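Long-range contact in alpha-galactosidase (Umbelopsis vinacea, PDB 3A5V), which probably cleaves terminal alpha-linked galactose residues from galactosides by hydrolysis, as a tetrameric glycoside hydrolase of family 27: residues E283-V293 / V360-S368. Residues are numbered along the deposited sequence; the frame is centred on the assembly and turned at random.
Sequences EIIMNKEVIAV and VRDLWKQKS
The (beta/alpha)8 barrel meets the C-terminal beta sandwich where the turn between strands 358-362 and 367-372 lies against the N-terminal end of helix 288-294. Asn-287 is the N-cap of that helix: its OD1 accepts from Val-290 N and, weakly, from Glu-289 N and Gln-366 NE2. With CG anti to the backbone N (chi1 -178°), Asn-287 ND2 donates to Leu-363 O at 3.0 Å. A water bridges Lys-288 N and Gln-366 NE2. Two residues on, in the first turn of the helix, Glu-289 is gripped side-on by Arg-361, NE to OE1 at 2.7 Å and NH2 to OE2 at 2.8 Å, with carboxylate and guanidinium only 18° from coplanar. The Gln-366 amide stacks on the same carboxylate. Replacing Glu-289 by an alanine would remove the carboxylate, and is likely to leave the Arg-361 guanidinium without its mate and to open a gap beside Leu-363 CD2 and Gln-366. The Trp-364 indole lies with one face against Val-290 CG2, 3.5 Å from the centroid of its six-membered ring, a CH-pi contact, while Ile-284 O of helix 279-285 meets the ring edge at Trp-364 CH2, 3.3 Å away. Thr-259 takes the indole NE1 bond and Arg-255 adds a cation-pi contact, both from helix 251-263. In this patch Asn-287 OD1 thus serves both helix cap and sandwich turn, and the two-nitrogen grip with the stacked amide probably fixes the carboxylate's rotation.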
loop_
_atom_site.group_PDB
_atom_site.type_symbol
_atom_site.label_atom_id
_atom_site.label_comp_id
_atom_site.label_asym_id
_atom_site.label_seq_id
_atom_site.Cartn_x
_atom_site.Cartn_y
_atom_site.Cartn_z
ATOM N N GLU A 283 9.477 25.290 34.238
ATOM C CA GLU A 283 10.805 25.290 33.606
ATOM C C GLU A 283 10.729 24.860 32.136
ATOM O O GLU A 283 11.429 25.420 31.276
ATOM C CB GLU A 283 11.758 24.381 34.392
ATOM C CG GLU A 283 13.193 24.396 33.879
ATOM C CD GLU A 283 14.141 23.512 34.690
ATOM O OE1 GLU A 283 13.834 23.192 35.871
ATOM O OE2 GLU A 283 15.192 23.130 34.123
ATOM N N ILE A 284 9.875 23.877 31.851
ATOM C CA ILE A 284 9.725 23.346 30.478
ATOM C C ILE A 284 8.792 24.194 29.583
ATOM O O ILE A 284 9.086 24.445 28.408
ATOM C CB ILE A 284 9.252 21.851 30.481
ATOM C CG1 ILE A 284 10.200 20.945 31.313
ATOM C CG2 ILE A 284 9.067 21.307 29.020
ATOM C CD1 ILE A 284 11.695 20.934 30.849
ATOM N N ILE A 285 7.668 24.649 30.131
ATOM C CA ILE A 285 6.656 25.292 29.276
ATOM C C ILE A 285 6.695 26.829 29.287
ATOM O O ILE A 285 5.957 27.469 28.531
ATOM C CB ILE A 285 5.221 24.763 29.548
ATOM C CG1 ILE A 285 4.683 25.264 30.908
ATOM C CG2 ILE A 285 5.179 23.193 29.405
ATOM C CD1 ILE A 285 3.215 24.879 31.192
ATOM N N MET A 286 7.523 27.422 30.150
ATOM C CA MET A 286 7.530 28.889 30.256
ATOM C C MET A 286 8.867 29.516 29.909
ATOM O O MET A 286 9.205 30.595 30.414
ATOM C CB MET A 286 7.075 29.363 31.654
ATOM C CG MET A 286 5.683 28.869 32.070
ATOM S SD MET A 286 5.226 29.643 33.653
ATOM C CE MET A 286 3.587 28.965 33.926
ATOM N N ASN A 287 9.626 28.849 29.049
ATOM C CA ASN A 287 10.931 29.367 28.659
ATOM C C ASN A 287 10.759 30.177 27.378
ATOM O O ASN A 287 10.546 29.610 26.309
ATOM C CB ASN A 287 11.928 28.206 28.476
ATOM C CG ASN A 287 13.338 28.681 28.112
ATOM O OD1 ASN A 287 13.507 29.589 27.297
ATOM N ND2 ASN A 287 14.356 28.051 28.708
ATOM N N LYS A 288 10.844 31.502 27.486
ATOM C CA LYS A 288 10.591 32.387 26.339
ATOM C C LYS A 288 11.511 32.140 25.156
ATOM O O LYS A 288 11.110 32.365 24.028
ATOM C CB LYS A 288 10.691 33.880 26.739
ATOM C CG LYS A 288 9.630 34.315 27.767
ATOM C CD LYS A 288 9.881 35.771 28.212
ATOM C CE LYS A 288 8.981 36.149 29.371
ATOM N NZ LYS A 288 9.182 37.619 29.663
ATOM N N GLU A 289 12.753 31.723 25.419
ATOM C CA GLU A 289 13.735 31.520 24.350
ATOM C C GLU A 289 13.385 30.277 23.517
ATOM O O GLU A 289 13.584 30.268 22.312
ATOM C CB GLU A 289 15.155 31.413 24.928
ATOM C CG GLU A 289 15.581 32.673 25.726
ATOM C CD GLU A 289 17.080 32.746 25.991
ATOM O OE1 GLU A 289 17.873 32.146 25.238
ATOM O OE2 GLU A 289 17.475 33.415 26.969
ATOM N N VAL A 290 12.851 29.247 24.170
ATOM C CA VAL A 290 12.384 28.042 23.462
ATOM C C VAL A 290 11.101 28.346 22.670
ATOM O O VAL A 290 10.985 27.976 21.503
ATOM C CB VAL A 290 12.174 26.857 24.425
ATOM C CG1 VAL A 290 11.809 25.572 23.631
ATOM C CG2 VAL A 290 13.432 26.619 25.274
ATOM N N ILE A 291 10.150 29.045 23.298
ATOM C CA ILE A 291 8.939 29.488 22.599
ATOM C C ILE A 291 9.298 30.321 21.360
ATOM O O ILE A 291 8.708 30.138 20.302
ATOM C CB ILE A 291 7.975 30.262 23.549
ATOM C CG1 ILE A 291 7.445 29.318 24.649
ATOM C CG2 ILE A 291 6.814 30.945 22.753
ATOM C CD1 ILE A 291 6.822 30.048 25.842
ATOM N N ALA A 292 10.293 31.204 21.491
ATOM C CA ALA A 292 10.748 32.014 20.355
ATOM C C ALA A 292 11.257 31.183 19.169
ATOM O O ALA A 292 11.241 31.645 18.027
ATOM C CB ALA A 292 11.828 33.009 20.822
ATOM N N VAL A 293 11.734 29.964 19.434
ATOM C CA VAL A 293 12.118 29.073 18.321
ATOM C C VAL A 293 10.871 28.621 17.551
ATOM O O VAL A 293 10.839 28.675 16.318
ATOM C CB VAL A 293 12.932 27.831 18.819
ATOM C CG1 VAL A 293 13.038 26.755 17.705
ATOM C CG2 VAL A 293 14.315 28.266 19.310
ATOM N N VAL A 360 27.598 30.169 20.493
ATOM C CA VAL A 360 26.518 29.198 20.667
ATOM C C VAL A 360 25.876 29.428 22.026
ATOM O O VAL A 360 26.576 29.511 23.047
ATOM C CB VAL A 360 27.047 27.743 20.593
ATOM C CG1 VAL A 360 25.882 26.733 20.773
ATOM C CG2 VAL A 360 27.779 27.505 19.258
ATOM N N ARG A 361 24.553 29.532 22.032
ATOM C CA ARG A 361 23.790 29.742 23.269
ATOM C C ARG A 361 22.962 28.493 23.587
ATOM O O ARG A 361 22.383 27.876 22.685
ATOM C CB ARG A 361 22.864 30.944 23.095
ATOM C CG ARG A 361 21.997 31.267 24.305
ATOM C CD ARG A 361 21.202 32.552 24.064
ATOM N NE ARG A 361 20.433 32.962 25.249
ATOM C CZ ARG A 361 20.933 33.655 26.274
ATOM N NH1 ARG A 361 22.225 33.998 26.295
ATOM N NH2 ARG A 361 20.146 33.981 27.299
ATOM N N ASP A 362 22.908 28.138 24.866
ATOM C CA ASP A 362 22.067 27.037 25.327
ATOM C C ASP A 362 20.739 27.660 25.740
ATOM O O ASP A 362 20.686 28.439 26.706
ATOM C CB ASP A 362 22.736 26.298 26.493
ATOM C CG ASP A 362 21.961 25.059 26.947
ATOM O OD1 ASP A 362 20.702 25.099 27.023
ATOM O OD2 ASP A 362 22.620 24.036 27.247
ATOM N N LEU A 363 19.676 27.321 25.003
ATOM C CA LEU A 363 18.369 27.973 25.178
ATOM C C LEU A 363 17.598 27.545 26.424
ATOM O O LEU A 363 16.814 28.334 26.982
ATOM C CB LEU A 363 17.500 27.794 23.925
ATOM C CG LEU A 363 18.064 28.395 22.630
ATOM C CD1 LEU A 363 16.968 28.390 21.580
ATOM C CD2 LEU A 363 18.618 29.839 22.832
ATOM N N TRP A 364 17.805 26.306 26.859
ATOM C CA TRP A 364 17.205 25.831 28.117
ATOM C C TRP A 364 17.858 26.480 29.329
ATOM O O TRP A 364 17.163 26.931 30.245
ATOM C CB TRP A 364 17.276 24.299 28.234
ATOM C CG TRP A 364 16.227 23.637 27.359
ATOM C CD1 TRP A 364 16.450 22.814 26.284
ATOM C CD2 TRP A 364 14.802 23.786 27.467
ATOM N NE1 TRP A 364 15.256 22.430 25.726
ATOM C CE2 TRP A 364 14.224 23.004 26.431
ATOM C CE3 TRP A 364 13.956 24.480 28.354
ATOM C CZ2 TRP A 364 12.835 22.907 26.238
ATOM C CZ3 TRP A 364 12.560 24.389 28.161
ATOM C CH2 TRP A 364 12.017 23.605 27.109
ATOM N N LYS A 365 19.190 26.511 29.324
ATOM C CA LYS A 365 19.971 27.117 30.414
ATOM C C LYS A 365 19.926 28.635 30.332
ATOM O O LYS A 365 20.153 29.331 31.341
ATOM C CB LYS A 365 21.413 26.584 30.403
ATOM C CG LYS A 365 21.488 25.101 30.764
ATOM C CD LYS A 365 22.862 24.433 30.514
ATOM C CE LYS A 365 22.676 22.951 30.097
ATOM N NZ LYS A 365 22.150 22.068 31.179
ATOM N N GLN A 366 19.581 29.138 29.144
ATOM C CA GLN A 366 19.575 30.573 28.835
ATOM C C GLN A 366 20.944 31.202 29.157
ATOM O O GLN A 366 21.054 32.177 29.915
ATOM C CB GLN A 366 18.424 31.290 29.547
ATOM C CG GLN A 366 17.027 30.753 29.182
ATOM C CD GLN A 366 15.908 31.596 29.767
ATOM O OE1 GLN A 366 16.072 32.214 30.819
ATOM N NE2 GLN A 366 14.772 31.637 29.082
ATOM N N LYS A 367 21.989 30.615 28.581
ATOM C CA LYS A 367 23.334 31.145 28.747
ATOM C C LYS A 367 24.172 30.898 27.503
ATOM O O LYS A 367 23.983 29.898 26.793
ATOM C CB LYS A 367 24.020 30.547 29.976
ATOM C CG LYS A 367 24.325 29.080 29.859
ATOM C CD LYS A 367 25.220 28.595 30.988
ATOM C CE LYS A 367 25.451 27.089 30.867
ATOM N NZ LYS A 367 26.057 26.543 32.112
ATOM N N SER A 368 25.094 31.821 27.252
ATOM C CA SER A 368 26.084 31.650 26.207
ATOM C C SER A 368 27.055 30.544 26.589
ATOM O O SER A 368 27.515 30.481 27.735
ATOM C CB SER A 368 26.873 32.940 25.994
ATOM O OG SER A 368 27.812 32.756 24.941
HETATM O O HOH W 1 15.568 24.410 31.930
HETATM O O HOH W 2 12.124 32.819 29.874
#